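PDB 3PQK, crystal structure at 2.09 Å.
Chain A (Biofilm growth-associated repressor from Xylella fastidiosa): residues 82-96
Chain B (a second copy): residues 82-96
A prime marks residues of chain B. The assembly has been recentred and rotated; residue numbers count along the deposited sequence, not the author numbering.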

# COMPACT_ATOMS: atom_id res chain seq x y z
N ALA A 82 4.11 -6.35 14.01
CA ALA A 82 2.71 -5.98 13.92
C ALA A 82 2.15 -6.25 12.53
O ALA A 82 2.88 -6.58 11.59
CB ALA A 82 2.55 -4.51 14.26
N LYS A 83 0.83 -6.10 12.41
CA LYS A 83 0.03 -6.28 11.21
C LYS A 83 0.61 -5.54 9.98
O LYS A 83 0.65 -6.13 8.91
CB LYS A 83 -1.43 -5.86 11.51
CG LYS A 83 -2.43 -6.10 10.37
CD LYS A 83 -2.70 -7.57 10.18
CE LYS A 83 -3.77 -7.76 9.14
NZ LYS A 83 -3.65 -9.10 8.53
N ALA A 84 1.08 -4.29 10.14
CA ALA A 84 1.67 -3.48 9.06
C ALA A 84 2.91 -4.11 8.37
O ALA A 84 3.19 -3.81 7.20
CB ALA A 84 2.03 -2.11 9.61
N ALA A 85 3.67 -4.95 9.09
CA ALA A 85 4.87 -5.60 8.54
C ALA A 85 4.49 -6.56 7.40
O ALA A 85 5.29 -6.78 6.49
CB ALA A 85 5.62 -6.35 9.63
N GLN A 86 3.23 -7.08 7.44
CA GLN A 86 2.68 -7.97 6.40
C GLN A 86 2.53 -7.17 5.10
O GLN A 86 2.84 -7.67 4.03
CB GLN A 86 1.31 -8.55 6.83
CG GLN A 86 1.34 -9.58 8.00
CD GLN A 86 -0.08 -9.96 8.48
OE1 GLN A 86 -1.07 -9.92 7.74
NE2 GLN A 86 -0.22 -10.32 9.76
N LEU A 87 2.10 -5.91 5.21
CA LEU A 87 1.94 -5.07 4.03
C LEU A 87 3.32 -4.71 3.47
O LEU A 87 3.52 -4.77 2.25
CB LEU A 87 1.11 -3.80 4.35
CG LEU A 87 0.98 -2.76 3.19
CD1 LEU A 87 0.38 -3.37 1.94
CD2 LEU A 87 0.18 -1.54 3.64
N VAL A 88 4.27 -4.37 4.36
CA VAL A 88 5.66 -4.03 4.00
C VAL A 88 6.26 -5.22 3.22
O VAL A 88 6.79 -5.03 2.13
CB VAL A 88 6.52 -3.64 5.22
CG1 VAL A 88 7.97 -3.43 4.80
CG2 VAL A 88 5.99 -2.38 5.90
N ASN A 89 6.14 -6.43 3.77
CA ASN A 89 6.63 -7.65 3.11
C ASN A 89 6.02 -7.84 1.70
O ASN A 89 6.74 -8.23 0.80
CB ASN A 89 6.35 -8.86 4.00
CG ASN A 89 7.32 -9.05 5.14
OD1 ASN A 89 6.93 -9.35 6.27
ND2 ASN A 89 8.61 -8.95 4.87
N ALA A 90 4.71 -7.50 1.51
CA ALA A 90 4.04 -7.61 0.21
C ALA A 90 4.55 -6.56 -0.76
O ALA A 90 4.74 -6.87 -1.92
CB ALA A 90 2.54 -7.47 0.36
N LEU A 91 4.77 -5.32 -0.29
CA LEU A 91 5.33 -4.25 -1.12
C LEU A 91 6.76 -4.63 -1.57
O LEU A 91 7.15 -4.34 -2.71
CB LEU A 91 5.38 -2.92 -0.34
CG LEU A 91 4.04 -2.24 -0.02
CD1 LEU A 91 4.23 -1.18 1.08
CD2 LEU A 91 3.41 -1.58 -1.28
N TYR A 92 7.54 -5.30 -0.68
CA TYR A 92 8.91 -5.76 -1.00
C TYR A 92 8.85 -6.73 -2.16
O TYR A 92 9.45 -6.45 -3.20
CB TYR A 92 9.61 -6.41 0.21
CG TYR A 92 11.02 -6.88 -0.08
CD1 TYR A 92 12.09 -5.99 -0.08
CD2 TYR A 92 11.30 -8.22 -0.32
CE1 TYR A 92 13.39 -6.42 -0.35
CE2 TYR A 92 12.60 -8.67 -0.57
CZ TYR A 92 13.64 -7.76 -0.58
OH TYR A 92 14.93 -8.17 -0.84
N THR A 93 8.06 -7.83 -2.00
CA THR A 93 7.86 -8.89 -3.02
C THR A 93 7.34 -8.36 -4.36
O THR A 93 7.83 -8.77 -5.42
CB THR A 93 6.95 -10.01 -2.47
OG1 THR A 93 7.46 -10.50 -1.23
CG2 THR A 93 6.80 -11.18 -3.43
N ILE A 94 6.35 -7.48 -4.34
CA ILE A 94 5.76 -6.96 -5.57
C ILE A 94 6.69 -5.95 -6.26
O ILE A 94 6.85 -6.02 -7.48
CB ILE A 94 4.34 -6.36 -5.33
CG1 ILE A 94 3.35 -7.42 -4.80
CG2 ILE A 94 3.81 -5.69 -6.60
CD1 ILE A 94 2.17 -6.82 -3.96
N PHE A 95 7.27 -5.00 -5.50
CA PHE A 95 8.04 -3.91 -6.08
C PHE A 95 9.56 -3.90 -5.86
O PHE A 95 10.31 -3.88 -6.84
CB PHE A 95 7.43 -2.56 -5.66
CG PHE A 95 5.97 -2.38 -5.99
CD1 PHE A 95 5.57 -2.03 -7.28
CD2 PHE A 95 4.99 -2.51 -5.01
CE1 PHE A 95 4.23 -1.83 -7.59
CE2 PHE A 95 3.64 -2.31 -5.31
CZ PHE A 95 3.26 -1.97 -6.61
N CYS A 96 10.00 -3.79 -4.60
CA CYS A 96 11.41 -3.64 -4.23
C CYS A 96 12.30 -4.78 -4.64
O CYS A 96 13.42 -4.53 -5.09
CB CYS A 96 11.54 -3.33 -2.74
SG CYS A 96 10.43 -2.01 -2.17
N ALA B 82 -2.97 -4.90 -14.82
CA ALA B 82 -1.72 -4.18 -14.63
C ALA B 82 -1.07 -4.52 -13.30
O ALA B 82 -1.67 -5.19 -12.45
CB ALA B 82 -1.98 -2.68 -14.72
N LYS B 83 0.16 -4.02 -13.13
CA LYS B 83 1.00 -4.17 -11.94
C LYS B 83 0.26 -3.85 -10.63
O LYS B 83 0.41 -4.59 -9.68
CB LYS B 83 2.28 -3.33 -12.12
CG LYS B 83 3.33 -3.48 -11.02
CD LYS B 83 4.01 -4.83 -11.09
CE LYS B 83 5.09 -4.90 -10.05
NZ LYS B 83 5.36 -6.31 -9.69
N ALA B 84 -0.53 -2.76 -10.59
CA ALA B 84 -1.30 -2.34 -9.42
C ALA B 84 -2.31 -3.39 -8.87
O ALA B 84 -2.62 -3.39 -7.67
CB ALA B 84 -2.04 -1.06 -9.73
N ALA B 85 -2.83 -4.28 -9.74
CA ALA B 85 -3.77 -5.33 -9.32
C ALA B 85 -3.11 -6.31 -8.35
O ALA B 85 -3.79 -6.88 -7.49
CB ALA B 85 -4.31 -6.07 -10.54
N GLN B 86 -1.76 -6.45 -8.44
CA GLN B 86 -0.96 -7.31 -7.55
C GLN B 86 -0.99 -6.72 -6.14
O GLN B 86 -1.13 -7.45 -5.16
CB GLN B 86 0.50 -7.42 -8.05
CG GLN B 86 0.72 -8.20 -9.37
CD GLN B 86 2.17 -8.10 -9.89
OE1 GLN B 86 3.13 -7.94 -9.13
NE2 GLN B 86 2.37 -8.19 -11.21
N LEU B 87 -0.94 -5.39 -6.03
CA LEU B 87 -0.99 -4.73 -4.72
C LEU B 87 -2.41 -4.86 -4.14
O LEU B 87 -2.55 -5.18 -2.95
CB LEU B 87 -0.54 -3.26 -4.81
CG LEU B 87 -0.69 -2.41 -3.50
CD1 LEU B 87 0.09 -3.03 -2.33
CD2 LEU B 87 -0.27 -0.97 -3.73
N VAL B 88 -3.43 -4.66 -4.98
CA VAL B 88 -4.84 -4.78 -4.60
C VAL B 88 -5.07 -6.20 -4.05
O VAL B 88 -5.61 -6.34 -2.95
CB VAL B 88 -5.81 -4.45 -5.76
CG1 VAL B 88 -7.25 -4.73 -5.35
CG2 VAL B 88 -5.68 -3.00 -6.22
N ASN B 89 -4.60 -7.23 -4.79
CA ASN B 89 -4.72 -8.62 -4.37
C ASN B 89 -4.05 -8.89 -2.99
O ASN B 89 -4.59 -9.65 -2.20
CB ASN B 89 -4.16 -9.55 -5.46
CG ASN B 89 -5.18 -9.88 -6.53
OD1 ASN B 89 -4.96 -9.64 -7.72
ND2 ASN B 89 -6.32 -10.42 -6.14
N ALA B 90 -2.91 -8.21 -2.69
CA ALA B 90 -2.21 -8.34 -1.41
C ALA B 90 -2.97 -7.66 -0.30
O ALA B 90 -3.03 -8.19 0.80
CB ALA B 90 -0.80 -7.76 -1.50
N LEU B 91 -3.54 -6.47 -0.57
CA LEU B 91 -4.35 -5.75 0.42
C LEU B 91 -5.60 -6.58 0.77
O LEU B 91 -6.03 -6.61 1.93
CB LEU B 91 -4.78 -4.37 -0.12
CG LEU B 91 -3.69 -3.30 -0.31
CD1 LEU B 91 -4.20 -2.18 -1.22
CD2 LEU B 91 -3.22 -2.71 1.06
N TYR B 92 -6.18 -7.29 -0.24
CA TYR B 92 -7.36 -8.15 -0.03
C TYR B 92 -7.01 -9.25 0.95
O TYR B 92 -7.65 -9.33 2.01
CB TYR B 92 -7.89 -8.75 -1.35
CG TYR B 92 -9.11 -9.64 -1.18
CD1 TYR B 92 -10.38 -9.10 -1.05
CD2 TYR B 92 -8.99 -11.03 -1.19
CE1 TYR B 92 -11.51 -9.91 -0.90
CE2 TYR B 92 -10.11 -11.85 -1.04
CZ TYR B 92 -11.37 -11.28 -0.90
OH TYR B 92 -12.48 -12.07 -0.75
N THR B 93 -5.95 -10.04 0.63
CA THR B 93 -5.46 -11.16 1.45
C THR B 93 -5.07 -10.74 2.89
O THR B 93 -5.40 -11.44 3.85
CB THR B 93 -4.28 -11.87 0.75
OG1 THR B 93 -4.66 -12.27 -0.57
CG2 THR B 93 -3.78 -13.09 1.53
N ILE B 94 -4.36 -9.62 3.03
CA ILE B 94 -3.91 -9.17 4.36
C ILE B 94 -5.06 -8.59 5.18
O ILE B 94 -5.16 -8.89 6.36
CB ILE B 94 -2.72 -8.17 4.25
CG1 ILE B 94 -1.48 -8.80 3.58
CG2 ILE B 94 -2.36 -7.60 5.63
CD1 ILE B 94 -0.55 -7.75 2.88
N PHE B 95 -5.89 -7.72 4.57
CA PHE B 95 -6.93 -7.00 5.30
C PHE B 95 -8.39 -7.37 5.05
O PHE B 95 -9.09 -7.73 6.01
CB PHE B 95 -6.74 -5.48 5.13
CG PHE B 95 -5.38 -4.95 5.52
CD1 PHE B 95 -5.05 -4.72 6.86
CD2 PHE B 95 -4.42 -4.65 4.54
CE1 PHE B 95 -3.80 -4.24 7.22
CE2 PHE B 95 -3.17 -4.13 4.91
CZ PHE B 95 -2.87 -3.93 6.25
N CYS B 96 -8.88 -7.18 3.82
CA CYS B 96 -10.28 -7.38 3.44
C CYS B 96 -10.81 -8.78 3.66
O CYS B 96 -11.94 -8.92 4.12
CB CYS B 96 -10.53 -6.88 2.03
SG CYS B 96 -9.84 -5.23 1.71

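Two copies of the same helix, one from each chain, lie side by side and nearly antiparallel, with 160° between their N-to-C directions and a closest axial approach of 10.2 Å. The pairing is close to twofold symmetric about Ala90, whose CA lies 6.5 Å from the CA of Ala90′. Register then runs outward in both directions, matching Gln86 with Ile94′ and Ile94 with Gln86′. Each contact between unlike residues therefore occurs twice, while Ala90 and Leu87 each meet their own copy.

At the crossing, CB of Ala90 meets CB of Ala90′ at 3.8 Å. Both point toward the opposing helix, and a methyl group is short enough to fit between backbones this near. Ile94′ occupies the adjoining space: its CD1 lies 4.0 Å from Ala90 CB and 3.8 Å from Leu87 CA, so the isoleucine packs against the backbone as well as against side chains. Along one flank of the alanine pair runs a leucine cluster, in which Leu87 CD1 lies 3.8 Å from Leu91′ CD2 and 4.3 Å from Leu87′ CD1. Phe95′ extends this apolar surface, its ring edge meeting Leu87 CB, with CE2 4.3 Å from that atom. These groups have no side-chain polar atoms to satisfy, so burying them costs no hydrogen bonds.

The backbone's polar groups are largely satisfied within each helix. Ala90 N, for example, donates to Gln86 O at 3.1 Å, and Ile94 N to Ala90 O at 3.0 Å. Near the C-terminal end the pattern widens into a pi-type turn: Phe95 N donates to Leu91 O at 2.9 Å, while Cys96 N reaches the same Leu91 O only weakly, at 3.5 Å. Ile94 O receives a donor from the other chain: Lys83 NZ hydrogen-bonds to Ile94′ O at 2.7 Å, and Lys83′ NZ returns the bond to Ile94 O at the same distance.

A lysine suits this place because its long chain, leaving CA sideways, can carry an ammonium group across the interface, and that group has several protons to donate. Lys83 NZ also donates to Gln86 OE1 in its own chain at 2.8 Å, so one nitrogen ties its own helix to its neighbour. The aliphatic part of the lysine is used too, with Lys83 CG 3.9 Å from Phe95′ CE1; any cation-pi attraction to that ring is weak at best.

On the exposed side, Thr93 OG1 donates to Asn89 O at 3.1 Å, so the hydroxyl's proton is used within its own helix.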